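Local structure of acyltransferase (Actinoplanes teichomyceticus, 4Q36) at the 2-amino-2-deoxy-beta-D-glucopyranose and octanoyl-coenzyme A site. The protein transfers an acyl chain such as octanoyl from coenzyme A to the glucosamine of the teicoplanin glycopeptide scaffold. Coordinates in Å, arbitrary orientation; residue numbers count along the deposited sequence, not the author numbering.

The 2-amino-2-deoxy-beta-D-glucopyranose and octanoyl-coenzyme A site. Residues 176, 178-179, 193, 210-212, 214, 218-219, 250-253, 266-268, 275, 296-297, 312-315. With GCS (2-amino-2-deoxy-beta-D-glucopyranose), chain B; CO8 (octanoyl-coenzyme A), chain C.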
ATOM      1  N   MET A 176      -0.905   1.094   6.772  1.00 39.16           N
ATOM      2  CA  MET A 176      -1.101   0.397   5.521  1.00 37.66           C
ATOM      3  C   MET A 176       0.121  -0.488   5.286  1.00 39.16           C
ATOM      4  O   MET A 176       0.663  -0.528   4.182  1.00 41.05           O
ATOM      5  CB  MET A 176      -1.171   1.443   4.420  1.00 40.99           C
ATOM      6  CG  MET A 176      -2.492   2.194   4.350  1.00 45.35           C
ATOM      7  SD  MET A 176      -3.785   1.019   3.889  1.00 58.10           S
ATOM      8  CE  MET A 176      -3.509   0.913   2.117  1.00 56.11           C
ATOM      9  N   TRP A 178       0.534  -3.680   5.318  1.00 36.03           N
ATOM     10  CA  TRP A 178       0.235  -4.844   4.475  1.00 37.68           C
ATOM     11  C   TRP A 178       0.530  -4.488   3.041  1.00 36.67           C
ATOM     12  O   TRP A 178       1.074  -5.302   2.301  1.00 35.54           O
ATOM     13  CB  TRP A 178      -1.227  -5.297   4.652  1.00 37.54           C
ATOM     14  CG  TRP A 178      -2.240  -4.398   3.980  1.00 41.66           C
ATOM     15  CD1 TRP A 178      -2.953  -3.332   4.536  1.00 42.84           C
ATOM     16  CD2 TRP A 178      -2.679  -4.447   2.564  1.00 44.33           C
ATOM     17  NE1 TRP A 178      -3.782  -2.741   3.592  1.00 43.52           N
ATOM     18  CE2 TRP A 178      -3.664  -3.357   2.397  1.00 44.25           C
ATOM     19  CE3 TRP A 178      -2.365  -5.258   1.464  1.00 46.65           C
ATOM     20  CZ2 TRP A 178      -4.288  -3.114   1.189  1.00 46.60           C
ATOM     21  CZ3 TRP A 178      -2.998  -4.998   0.243  1.00 49.70           C
ATOM     22  CH2 TRP A 178      -3.936  -3.946   0.110  1.00 50.01           C
ATOM     23  N   TRP A 179       0.229  -3.245   2.665  1.00 34.06           N
ATOM     24  CA  TRP A 179       0.469  -2.775   1.309  1.00 33.94           C
ATOM     25  C   TRP A 179       1.946  -2.513   1.075  1.00 36.71           C
ATOM     26  O   TRP A 179       2.521  -2.984   0.065  1.00 33.78           O
ATOM     27  CB  TRP A 179      -0.416  -1.561   1.004  1.00 32.86           C
ATOM     28  CG  TRP A 179      -0.274  -1.016  -0.392  1.00 34.27           C
ATOM     29  CD1 TRP A 179       0.044   0.289  -0.763  1.00 34.20           C
ATOM     30  CD2 TRP A 179      -0.417  -1.745  -1.666  1.00 34.00           C
ATOM     31  NE1 TRP A 179       0.107   0.407  -2.127  1.00 33.88           N
ATOM     32  CE2 TRP A 179      -0.167  -0.763  -2.728  1.00 33.83           C
ATOM     33  CE3 TRP A 179      -0.710  -3.050  -2.013  1.00 32.98           C
ATOM     34  CZ2 TRP A 179      -0.218  -1.102  -4.069  1.00 36.29           C
ATOM     35  CZ3 TRP A 179      -0.758  -3.388  -3.372  1.00 37.59           C
ATOM     36  CH2 TRP A 179      -0.524  -2.436  -4.376  1.00 37.66           C
ATOM     37  N   ARG A 193       2.303   7.088 -14.010  1.00 32.80           N
ATOM     38  CA  ARG A 193       1.085   7.300 -13.229  1.00 33.76           C
ATOM     39  C   ARG A 193       0.575   6.028 -12.511  1.00 34.62           C
ATOM     40  O   ARG A 193       0.041   6.119 -11.415  1.00 35.82           O
ATOM     41  CB  ARG A 193      -0.018   7.975 -14.064  1.00 32.80           C
ATOM     42  CG  ARG A 193      -1.232   8.448 -13.259  1.00 31.40           C
ATOM     43  CD  ARG A 193      -0.844   9.490 -12.237  1.00 33.67           C
ATOM     44  NE  ARG A 193      -1.930   9.811 -11.314  1.00 34.99           N
ATOM     45  CZ  ARG A 193      -2.181   9.168 -10.174  1.00 34.03           C
ATOM     46  NH1 ARG A 193      -1.446   8.133  -9.787  1.00 35.06           N
ATOM     47  NH2 ARG A 193      -3.179   9.570  -9.404  1.00 33.34           N
ATOM     48  N   LEU A 210      -2.613  -4.020 -11.425  1.00 31.78           N
ATOM     49  CA  LEU A 210      -2.511  -2.628 -11.838  1.00 32.89           C
ATOM     50  C   LEU A 210      -3.121  -1.816 -10.725  1.00 32.71           C
ATOM     51  O   LEU A 210      -4.192  -2.148 -10.242  1.00 33.34           O
ATOM     52  CB  LEU A 210      -3.234  -2.394 -13.178  1.00 33.01           C
ATOM     53  CG  LEU A 210      -3.221  -1.007 -13.844  1.00 32.84           C
ATOM     54  CD1 LEU A 210      -3.439  -1.082 -15.348  1.00 31.14           C
ATOM     55  CD2 LEU A 210      -4.293  -0.129 -13.245  1.00 33.39           C
ATOM     56  N   HIS A 211      -2.427  -0.767 -10.310  1.00 31.16           N
ATOM     57  CA  HIS A 211      -2.845   0.009  -9.150  1.00 32.22           C
ATOM     58  C   HIS A 211      -2.677   1.470  -9.415  1.00 31.57           C
ATOM     59  O   HIS A 211      -1.801   1.867 -10.174  1.00 33.28           O
ATOM     60  CB  HIS A 211      -2.060  -0.398  -7.893  1.00 30.66           C
ATOM     61  CG  HIS A 211      -1.850  -1.889  -7.759  1.00 34.14           C
ATOM     62  ND1 HIS A 211      -2.704  -2.695  -7.078  1.00 34.07           N
ATOM     63  CD2 HIS A 211      -0.856  -2.721  -8.265  1.00 34.84           C
ATOM     64  CE1 HIS A 211      -2.271  -3.962  -7.120  1.00 32.29           C
ATOM     65  NE2 HIS A 211      -1.136  -3.986  -7.848  1.00 34.61           N
ATOM     66  N   VAL A 212      -3.516   2.288  -8.798  1.00 32.15           N
ATOM     67  CA  VAL A 212      -3.427   3.732  -8.980  1.00 33.80           C
ATOM     68  C   VAL A 212      -3.110   4.383  -7.619  1.00 35.46           C
ATOM     69  O   VAL A 212      -3.985   4.430  -6.747  1.00 37.43           O
ATOM     70  CB  VAL A 212      -4.763   4.306  -9.501  1.00 34.21           C
ATOM     71  CG1 VAL A 212      -4.604   5.796  -9.815  1.00 33.34           C
ATOM     72  CG2 VAL A 212      -5.282   3.509 -10.703  1.00 31.46           C
ATOM     73  N   GLU A 214      -2.593   7.478  -5.052  1.00 39.43           N
ATOM     74  CA  GLU A 214      -3.260   8.782  -4.986  1.00 42.54           C
ATOM     75  C   GLU A 214      -2.440   9.932  -5.601  1.00 41.63           C
ATOM     76  O   GLU A 214      -2.937  10.678  -6.433  1.00 41.96           O
ATOM     77  CB  GLU A 214      -3.690   9.123  -3.559  1.00 43.75           C
ATOM     78  CG  GLU A 214      -4.599  10.358  -3.486  1.00 49.30           C
ATOM     79  CD  GLU A 214      -5.153  10.622  -2.086  1.00 53.42           C
ATOM     80  OE1 GLU A 214      -5.910   9.779  -1.554  1.00 54.92           O
ATOM     81  OE2 GLU A 214      -4.823  11.679  -1.510  1.00 56.43           O
ATOM     82  N   PRO A 218      -4.588  13.897 -11.588  1.00 46.27           N
ATOM     83  CA  PRO A 218      -5.689  13.126 -12.165  1.00 45.08           C
ATOM     84  C   PRO A 218      -5.191  12.035 -13.112  1.00 43.37           C
ATOM     85  O   PRO A 218      -4.056  12.055 -13.566  1.00 41.92           O
ATOM     86  CB  PRO A 218      -6.524  14.186 -12.910  1.00 47.66           C
ATOM     87  CG  PRO A 218      -6.077  15.503 -12.336  1.00 47.87           C
ATOM     88  CD  PRO A 218      -4.621  15.299 -12.037  1.00 45.95           C
ATOM     89  N   LEU A 219      -6.049  11.072 -13.390  1.00 42.77           N
ATOM     90  CA  LEU A 219      -5.650   9.913 -14.135  1.00 39.31           C
ATOM     91  C   LEU A 219      -5.896  10.216 -15.608  1.00 40.41           C
ATOM     92  O   LEU A 219      -6.906   9.813 -16.188  1.00 41.60           O
ATOM     93  CB  LEU A 219      -6.451   8.733 -13.622  1.00 39.53           C
ATOM     94  CG  LEU A 219      -6.196   7.316 -14.111  1.00 41.78           C
ATOM     95  CD1 LEU A 219      -4.713   6.974 -14.186  1.00 39.50           C
ATOM     96  CD2 LEU A 219      -6.973   6.395 -13.180  1.00 42.30           C
ATOM     97  N   SER A 250      -8.754  -4.726  -9.535  1.00 37.79           N
ATOM     98  CA  SER A 250      -9.986  -4.796  -8.760  1.00 40.60           C
ATOM     99  C   SER A 250     -10.102  -3.446  -8.174  1.00 44.14           C
ATOM    100  O   SER A 250      -9.134  -2.941  -7.617  1.00 48.46           O
ATOM    101  CB  SER A 250      -9.899  -5.787  -7.631  1.00 39.16           C
ATOM    102  OG  SER A 250      -9.795  -7.079  -8.159  1.00 42.66           O
ATOM    103  N   SER A 251     -11.269  -2.839  -8.306  1.00 42.76           N
ATOM    104  CA  SER A 251     -11.412  -1.482  -7.855  1.00 41.10           C
ATOM    105  C   SER A 251     -12.859  -1.017  -7.832  1.00 44.75           C
ATOM    106  O   SER A 251     -13.701  -1.449  -8.639  1.00 43.23           O
ATOM    107  CB  SER A 251     -10.598  -0.552  -8.752  1.00 38.22           C
ATOM    108  OG  SER A 251     -10.569   0.778  -8.230  1.00 41.65           O
ATOM    109  N   TRP A 252     -13.128  -0.117  -6.893  1.00 43.46           N
ATOM    110  CA  TRP A 252     -14.333   0.674  -6.912  1.00 43.69           C
ATOM    111  C   TRP A 252     -14.481   1.388  -8.237  1.00 47.18           C
ATOM    112  O   TRP A 252     -15.611   1.629  -8.696  1.00 52.04           O
ATOM    113  CB  TRP A 252     -14.302   1.695  -5.772  1.00 41.57           C
ATOM    114  CG  TRP A 252     -13.224   2.764  -5.876  1.00 38.58           C
ATOM    115  CD1 TRP A 252     -11.934   2.712  -5.373  1.00 38.42           C
ATOM    116  CD2 TRP A 252     -13.326   4.093  -6.503  1.00 39.36           C
ATOM    117  NE1 TRP A 252     -11.249   3.873  -5.644  1.00 38.29           N
ATOM    118  CE2 TRP A 252     -12.020   4.738  -6.314  1.00 37.63           C
ATOM    119  CE3 TRP A 252     -14.329   4.785  -7.189  1.00 41.48           C
ATOM    120  CZ2 TRP A 252     -11.753   6.009  -6.781  1.00 35.79           C
ATOM    121  CZ3 TRP A 252     -14.043   6.078  -7.664  1.00 39.35           C
ATOM    122  CH2 TRP A 252     -12.789   6.674  -7.457  1.00 39.46           C
ATOM    123  N   MET A 253     -13.364   1.740  -8.876  1.00 44.05           N
ATOM    124  CA  MET A 253     -13.478   2.643 -10.012  1.00 46.78           C
ATOM    125  C   MET A 253     -13.884   1.900 -11.300  1.00 46.00           C
ATOM    126  O   MET A 253     -14.178   2.509 -12.329  1.00 40.88           O
ATOM    127  CB  MET A 253     -12.287   3.616 -10.128  1.00 47.64           C
ATOM    128  CG  MET A 253     -10.932   2.995 -10.394  1.00 56.70           C
ATOM    129  SD  MET A 253      -9.593   4.211 -10.495  1.00 53.72           S
ATOM    130  CE  MET A 253      -9.630   4.938  -8.876  1.00 59.31           C
ATOM    131  N   SER A 266     -15.019  12.825 -17.228  1.00 57.24           N
ATOM    132  CA  SER A 266     -14.436  11.964 -16.177  1.00 52.61           C
ATOM    133  C   SER A 266     -13.438  10.952 -16.740  1.00 49.51           C
ATOM    134  O   SER A 266     -13.796  10.130 -17.584  1.00 49.93           O
ATOM    135  CB  SER A 266     -15.523  11.215 -15.409  1.00 48.95           C
ATOM    136  OG  SER A 266     -14.988  10.054 -14.784  1.00 46.87           O
ATOM    137  N   ASN A 267     -12.194  11.034 -16.272  1.00 45.09           N
ATOM    138  CA  ASN A 267     -11.140  10.102 -16.682  1.00 44.10           C
ATOM    139  C   ASN A 267     -11.468   8.644 -16.329  1.00 43.76           C
ATOM    140  O   ASN A 267     -11.134   7.731 -17.083  1.00 44.13           O
ATOM    141  CB  ASN A 267      -9.824  10.463 -16.012  1.00 42.40           C
ATOM    142  CG  ASN A 267      -9.387  11.872 -16.295  1.00 42.40           C
ATOM    143  OD1 ASN A 267      -9.237  12.262 -17.443  1.00 38.35           O
ATOM    144  ND2 ASN A 267      -9.117  12.628 -15.234  1.00 41.27           N
ATOM    145  N   ILE A 268     -12.109   8.430 -15.181  1.00 43.80           N
ATOM    146  CA  ILE A 268     -12.534   7.086 -14.797  1.00 45.53           C
ATOM    147  C   ILE A 268     -13.519   6.509 -15.791  1.00 48.68           C
ATOM    148  O   ILE A 268     -13.394   5.350 -16.170  1.00 54.64           O
ATOM    149  CB  ILE A 268     -13.126   7.030 -13.382  1.00 44.11           C
ATOM    150  CG1 ILE A 268     -12.064   7.464 -12.355  1.00 46.88           C
ATOM    151  CG2 ILE A 268     -13.617   5.621 -13.071  1.00 43.54           C
ATOM    152  CD1 ILE A 268     -12.555   7.456 -10.923  1.00 48.10           C
ATOM    153  N   TRP A 275     -11.769  -1.588 -20.341  1.00 42.12           N
ATOM    154  CA  TRP A 275     -11.649  -2.767 -19.493  1.00 40.99           C
ATOM    155  C   TRP A 275     -12.674  -3.817 -19.799  1.00 40.82           C
ATOM    156  O   TRP A 275     -13.791  -3.493 -20.160  1.00 42.37           O
ATOM    157  CB  TRP A 275     -11.678  -2.355 -18.025  1.00 36.34           C
ATOM    158  CG  TRP A 275     -10.352  -1.751 -17.620  1.00 37.40           C
ATOM    159  CD1 TRP A 275      -9.822  -0.517 -18.002  1.00 37.87           C
ATOM    160  CD2 TRP A 275      -9.325  -2.355 -16.769  1.00 37.72           C
ATOM    161  NE1 TRP A 275      -8.575  -0.323 -17.451  1.00 38.80           N
ATOM    162  CE2 TRP A 275      -8.221  -1.395 -16.703  1.00 39.51           C
ATOM    163  CE3 TRP A 275      -9.211  -3.559 -16.080  1.00 38.56           C
ATOM    164  CZ2 TRP A 275      -7.074  -1.651 -15.971  1.00 38.79           C
ATOM    165  CZ3 TRP A 275      -8.048  -3.803 -15.363  1.00 37.61           C
ATOM    166  CH2 TRP A 275      -7.009  -2.869 -15.307  1.00 36.63           C
ATOM    167  N   PHE A 296     -11.471   5.374  -0.368  1.00 44.31           N
ATOM    168  CA  PHE A 296     -10.725   6.054  -1.425  1.00 42.78           C
ATOM    169  C   PHE A 296     -11.213   7.434  -1.796  1.00 44.31           C
ATOM    170  O   PHE A 296     -10.442   8.246  -2.319  1.00 46.21           O
ATOM    171  CB  PHE A 296     -10.527   5.144  -2.645  1.00 41.84           C
ATOM    172  CG  PHE A 296      -9.515   4.061  -2.413  1.00 40.44           C
ATOM    173  CD1 PHE A 296      -8.143   4.378  -2.302  1.00 42.38           C
ATOM    174  CD2 PHE A 296      -9.917   2.740  -2.260  1.00 39.64           C
ATOM    175  CE1 PHE A 296      -7.191   3.386  -2.073  1.00 41.11           C
ATOM    176  CE2 PHE A 296      -8.981   1.745  -2.017  1.00 41.40           C
ATOM    177  CZ  PHE A 296      -7.616   2.065  -1.936  1.00 43.09           C
ATOM    178  N   VAL A 297     -12.489   7.707  -1.553  1.00 45.65           N
ATOM    179  CA  VAL A 297     -13.017   9.038  -1.855  1.00 51.28           C
ATOM    180  C   VAL A 297     -12.876  10.005  -0.670  1.00 52.83           C
ATOM    181  O   VAL A 297     -12.525  11.162  -0.851  1.00 53.68           O
ATOM    182  CB  VAL A 297     -14.481   8.981  -2.347  1.00 53.08           C
ATOM    183  CG1 VAL A 297     -15.006  10.384  -2.635  1.00 51.41           C
ATOM    184  CG2 VAL A 297     -14.592   8.112  -3.597  1.00 52.38           C
ATOM    185  N   SER A 312     -16.964  17.764  -5.142  1.00 65.00           N
ATOM    186  CA  SER A 312     -16.791  17.156  -6.475  1.00 59.67           C
ATOM    187  C   SER A 312     -17.981  16.270  -6.826  1.00 58.42           C
ATOM    188  O   SER A 312     -18.673  15.749  -5.926  1.00 56.51           O
ATOM    189  CB  SER A 312     -15.510  16.315  -6.537  1.00 58.04           C
ATOM    190  OG  SER A 312     -15.683  15.081  -5.841  1.00 59.95           O
ATOM    191  N   SER A 313     -18.198  16.066  -8.126  1.00 55.94           N
ATOM    192  CA  SER A 313     -19.314  15.223  -8.585  1.00 55.70           C
ATOM    193  C   SER A 313     -19.281  13.813  -8.005  1.00 56.61           C
ATOM    194  O   SER A 313     -20.330  13.263  -7.657  1.00 59.98           O
ATOM    195  CB  SER A 313     -19.413  15.184 -10.114  1.00 56.57           C
ATOM    196  OG  SER A 313     -18.163  14.941 -10.719  1.00 56.93           O
ATOM    197  N   LEU A 314     -18.074  13.252  -7.863  1.00 56.46           N
ATOM    198  CA  LEU A 314     -17.888  11.923  -7.262  1.00 53.77           C
ATOM    199  C   LEU A 314     -18.255  11.918  -5.774  1.00 54.79           C
ATOM    200  O   LEU A 314     -18.957  11.009  -5.292  1.00 50.85           O
ATOM    201  CB  LEU A 314     -16.443  11.454  -7.451  1.00 54.95           C
ATOM    202  CG  LEU A 314     -16.071   9.979  -7.573  1.00 51.79           C
ATOM    203  CD1 LEU A 314     -14.738   9.765  -6.890  1.00 51.92           C
ATOM    204  CD2 LEU A 314     -17.113   9.035  -7.002  1.00 51.19           C
ATOM    205  N   GLU A 315     -17.785  12.929  -5.044  1.00 55.38           N
ATOM    206  CA  GLU A 315     -18.177  13.062  -3.650  1.00 61.90           C
ATOM    207  C   GLU A 315     -19.710  13.041  -3.521  1.00 60.52           C
ATOM    208  O   GLU A 315     -20.252  12.301  -2.692  1.00 57.35           O
ATOM    209  CB  GLU A 315     -17.568  14.319  -3.025  1.00 66.17           C
ATOM    210  CG  GLU A 315     -16.088  14.186  -2.688  1.00 68.55           C
ATOM    211  CD  GLU A 315     -15.413  15.520  -2.422  1.00 71.45           C
ATOM    212  OE1 GLU A 315     -15.962  16.557  -2.828  1.00 78.46           O
ATOM    213  OE2 GLU A 315     -14.326  15.540  -1.806  1.00 75.17           O
TER
HETATM  214  C1  GCS B 404      -5.918  -1.435  -2.231  0.50 82.62           C
HETATM  215  C2  GCS B 404      -4.812  -0.662  -1.507  0.50 80.29           C
HETATM  216  C3  GCS B 404      -4.369   0.512  -2.378  0.50 72.67           C
HETATM  217  C4  GCS B 404      -3.943   0.018  -3.753  0.50 69.54           C
HETATM  218  C5  GCS B 404      -5.023  -0.905  -4.331  0.50 70.57           C
HETATM  219  C6  GCS B 404      -4.593  -1.572  -5.618  0.50 65.30           C
HETATM  220  N2  GCS B 404      -5.303  -0.177  -0.232  0.50 86.69           N
HETATM  221  O1  GCS B 404      -6.500  -2.473  -1.415  0.50 81.12           O
HETATM  222  O3  GCS B 404      -3.315   1.253  -1.767  0.50 64.56           O
HETATM  223  O4  GCS B 404      -3.741   1.166  -4.588  0.50 62.02           O
HETATM  224  O5  GCS B 404      -5.351  -1.962  -3.431  0.50 77.83           O
HETATM  225  O6  GCS B 404      -5.685  -2.339  -6.130  0.50 65.75           O
HETATM  226  N1A CO8 C 405     -11.834  12.055  -4.074  1.00 64.84           N
HETATM  227  C2A CO8 C 405     -12.587  13.136  -4.347  1.00 65.00           C
HETATM  228  N3A CO8 C 405     -12.971  13.482  -5.591  1.00 66.15           N
HETATM  229  C4A CO8 C 405     -12.615  12.741  -6.669  1.00 63.42           C
HETATM  230  C5A CO8 C 405     -11.788  11.554  -6.450  1.00 63.24           C
HETATM  231  C6A CO8 C 405     -11.399  11.237  -5.055  1.00 63.47           C
HETATM  232  N6A CO8 C 405     -10.647  10.155  -4.768  1.00 59.05           N
HETATM  233  N7A CO8 C 405     -11.585  11.015  -7.660  1.00 65.26           N
HETATM  234  C8A CO8 C 405     -12.204  11.781  -8.582  1.00 60.90           C
HETATM  235  N9A CO8 C 405     -12.819  12.819  -7.988  1.00 63.43           N
HETATM  236  C1B CO8 C 405     -13.634  13.854  -8.677  1.00 57.83           C
HETATM  237  C2B CO8 C 405     -12.841  14.647  -9.693  1.00 58.08           C
HETATM  238  O2B CO8 C 405     -12.224  15.768  -9.073  1.00 57.27           O
HETATM  239  C3B CO8 C 405     -13.916  15.024 -10.695  1.00 58.17           C
HETATM  240  O3B CO8 C 405     -14.669  16.081 -10.106  1.00 64.76           O
HETATM  241  P3B CO8 C 405     -15.655  17.100 -10.880  1.00 59.77           P
HETATM  242  O7A CO8 C 405     -16.431  16.317 -11.912  1.00 59.15           O
HETATM  243  O8A CO8 C 405     -16.501  17.536  -9.701  1.00 62.61           O
HETATM  244  O9A CO8 C 405     -14.697  18.095 -11.499  1.00 56.58           O
HETATM  245  C4B CO8 C 405     -14.833  13.806 -10.717  1.00 54.29           C
HETATM  246  O4B CO8 C 405     -14.726  13.237  -9.407  1.00 56.26           O
HETATM  247  C5B CO8 C 405     -14.466  12.792 -11.798  1.00 49.58           C
HETATM  248  O5B CO8 C 405     -13.066  12.529 -11.711  1.00 46.90           O
HETATM  249  P1A CO8 C 405     -12.238  11.591 -12.718  1.00 44.28           P
HETATM  250  O1A CO8 C 405     -13.081  10.378 -13.067  1.00 43.07           O
HETATM  251  O2A CO8 C 405     -11.626  12.423 -13.811  1.00 42.04           O
HETATM  252  O3A CO8 C 405     -11.017  11.106 -11.752  1.00 46.58           O
HETATM  253  P2A CO8 C 405      -9.573  11.844 -11.583  1.00 41.40           P
HETATM  254  O4A CO8 C 405      -8.667  11.553 -12.738  1.00 41.56           O
HETATM  255  O5A CO8 C 405      -9.847  13.297 -11.269  1.00 47.72           O
HETATM  256  O6A CO8 C 405      -9.037  11.113 -10.256  1.00 42.07           O
HETATM  257  CBP CO8 C 405      -7.796   9.410  -9.076  1.00 45.82           C
HETATM  258  CCP CO8 C 405      -8.773   9.705 -10.211  1.00 41.93           C
HETATM  259  CDP CO8 C 405      -6.534  10.238  -9.233  1.00 42.30           C
HETATM  260  CEP CO8 C 405      -7.413   7.954  -9.193  1.00 48.04           C
HETATM  261  CAP CO8 C 405      -8.468   9.682  -7.707  1.00 46.03           C
HETATM  262  OAP CO8 C 405      -9.723   8.989  -7.616  1.00 45.85           O
HETATM  263  C9P CO8 C 405      -7.633   9.288  -6.506  1.00 46.13           C
HETATM  264  O9P CO8 C 405      -6.586   9.863  -6.290  1.00 48.63           O
HETATM  265  N8P CO8 C 405      -8.097   8.310  -5.716  1.00 45.83           N
HETATM  266  C7P CO8 C 405      -7.324   7.673  -4.661  1.00 42.03           C
HETATM  267  C6P CO8 C 405      -6.542   6.472  -5.210  1.00 45.01           C
HETATM  268  C5P CO8 C 405      -7.465   5.349  -5.613  1.00 42.96           C
HETATM  269  O5P CO8 C 405      -8.674   5.451  -5.479  1.00 45.42           O
HETATM  270  N4P CO8 C 405      -6.871   4.265  -6.095  1.00 44.19           N
HETATM  271  C3P CO8 C 405      -7.622   3.103  -6.531  1.00 42.78           C
HETATM  272  C2P CO8 C 405      -7.449   1.968  -5.553  1.00 45.06           C
HETATM  273  S1P CO8 C 405      -7.936   0.438  -6.282  1.00 51.10           S
HETATM  274  C1' CO8 C 405      -6.779   0.208  -7.531  1.00 49.95           C
HETATM  275  O1' CO8 C 405      -5.676   0.746  -7.477  1.00 47.72           O
HETATM  276  C2' CO8 C 405      -7.036  -0.682  -8.743  1.00 45.29           C
HETATM  277  C3' CO8 C 405      -7.090   0.085 -10.076  1.00 43.42           C
HETATM  278  C4' CO8 C 405      -8.001  -0.598 -11.116  1.00 41.23           C
HETATM  279  C5' CO8 C 405      -7.885  -0.014 -12.522  1.00 42.48           C
HETATM  280  C6' CO8 C 405      -9.105   0.743 -13.044  1.00 43.30           C
HETATM  281  C7' CO8 C 405      -8.721   1.640 -14.226  1.00 46.66           C
HETATM  282  C8' CO8 C 405      -9.710   2.760 -14.488  1.00 44.13           C
HETATM  283  O   HOH W   1      -4.188   4.001  -4.081  1.00 40.94           O
HETATM  284  O   HOH W   2      -5.666  -3.982  -8.905  1.00 47.92           O
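The site of octanoyl-CoA (CO8) and the glucosamine GCS sits in a GNAT-type acyltransferase fold, where the thioester arm enters between the splayed ends of strands 206-211 and 246-251. Val212, just beyond the first, pairs with the ligand like a neighbouring strand: its N donates to the thioester carbonyl CO8 O1' at 3.0 Å, nearly straight (162°), while its O accepts a hydrogen bond from CO8 N4P, in the carbonyl plane. The hydrogen bond from Val212 N could polarise the thioester carbonyl for attack. The pyrophosphate rests at the start of helix 267-272, where CO8 O1A is gripped twice, by Ser266 OG (2.6 Å) and Ile268 N; CO8 O4A accepts from Leu219 N and from Asn267 ND2. At the 3'-phosphate, Ser313 N meets CO8 O8A at 2.7 Å from the first turn of helix 313-323. Leu314 lays CD1 over the five-membered ring of the CO8 adenine, 3.4 Å from its centroid. Trp252 points NE1 in its ring plane at the amide oxygen CO8 O5P (3.0 Å). Phe296, CG anti to its carbonyl carbon (chi1 -73°), turns one face to CO8 C2P, 3.7 Å from the ring centre, and its CZ to GCS C3. An alanine here would probably loosen both ligands, since the ring wedged between pantetheine arm and sugar would be lost. GCS, partly occupied, has O3 over one face of Trp179, toward the rim; water 1 bridges its O4 to Val212 O. Trp179 CH2 covers the His211 ring, 3.4 Å above its plane, and His211 ND1 lies 3.1 Å from the 6-hydroxyl GCS O6.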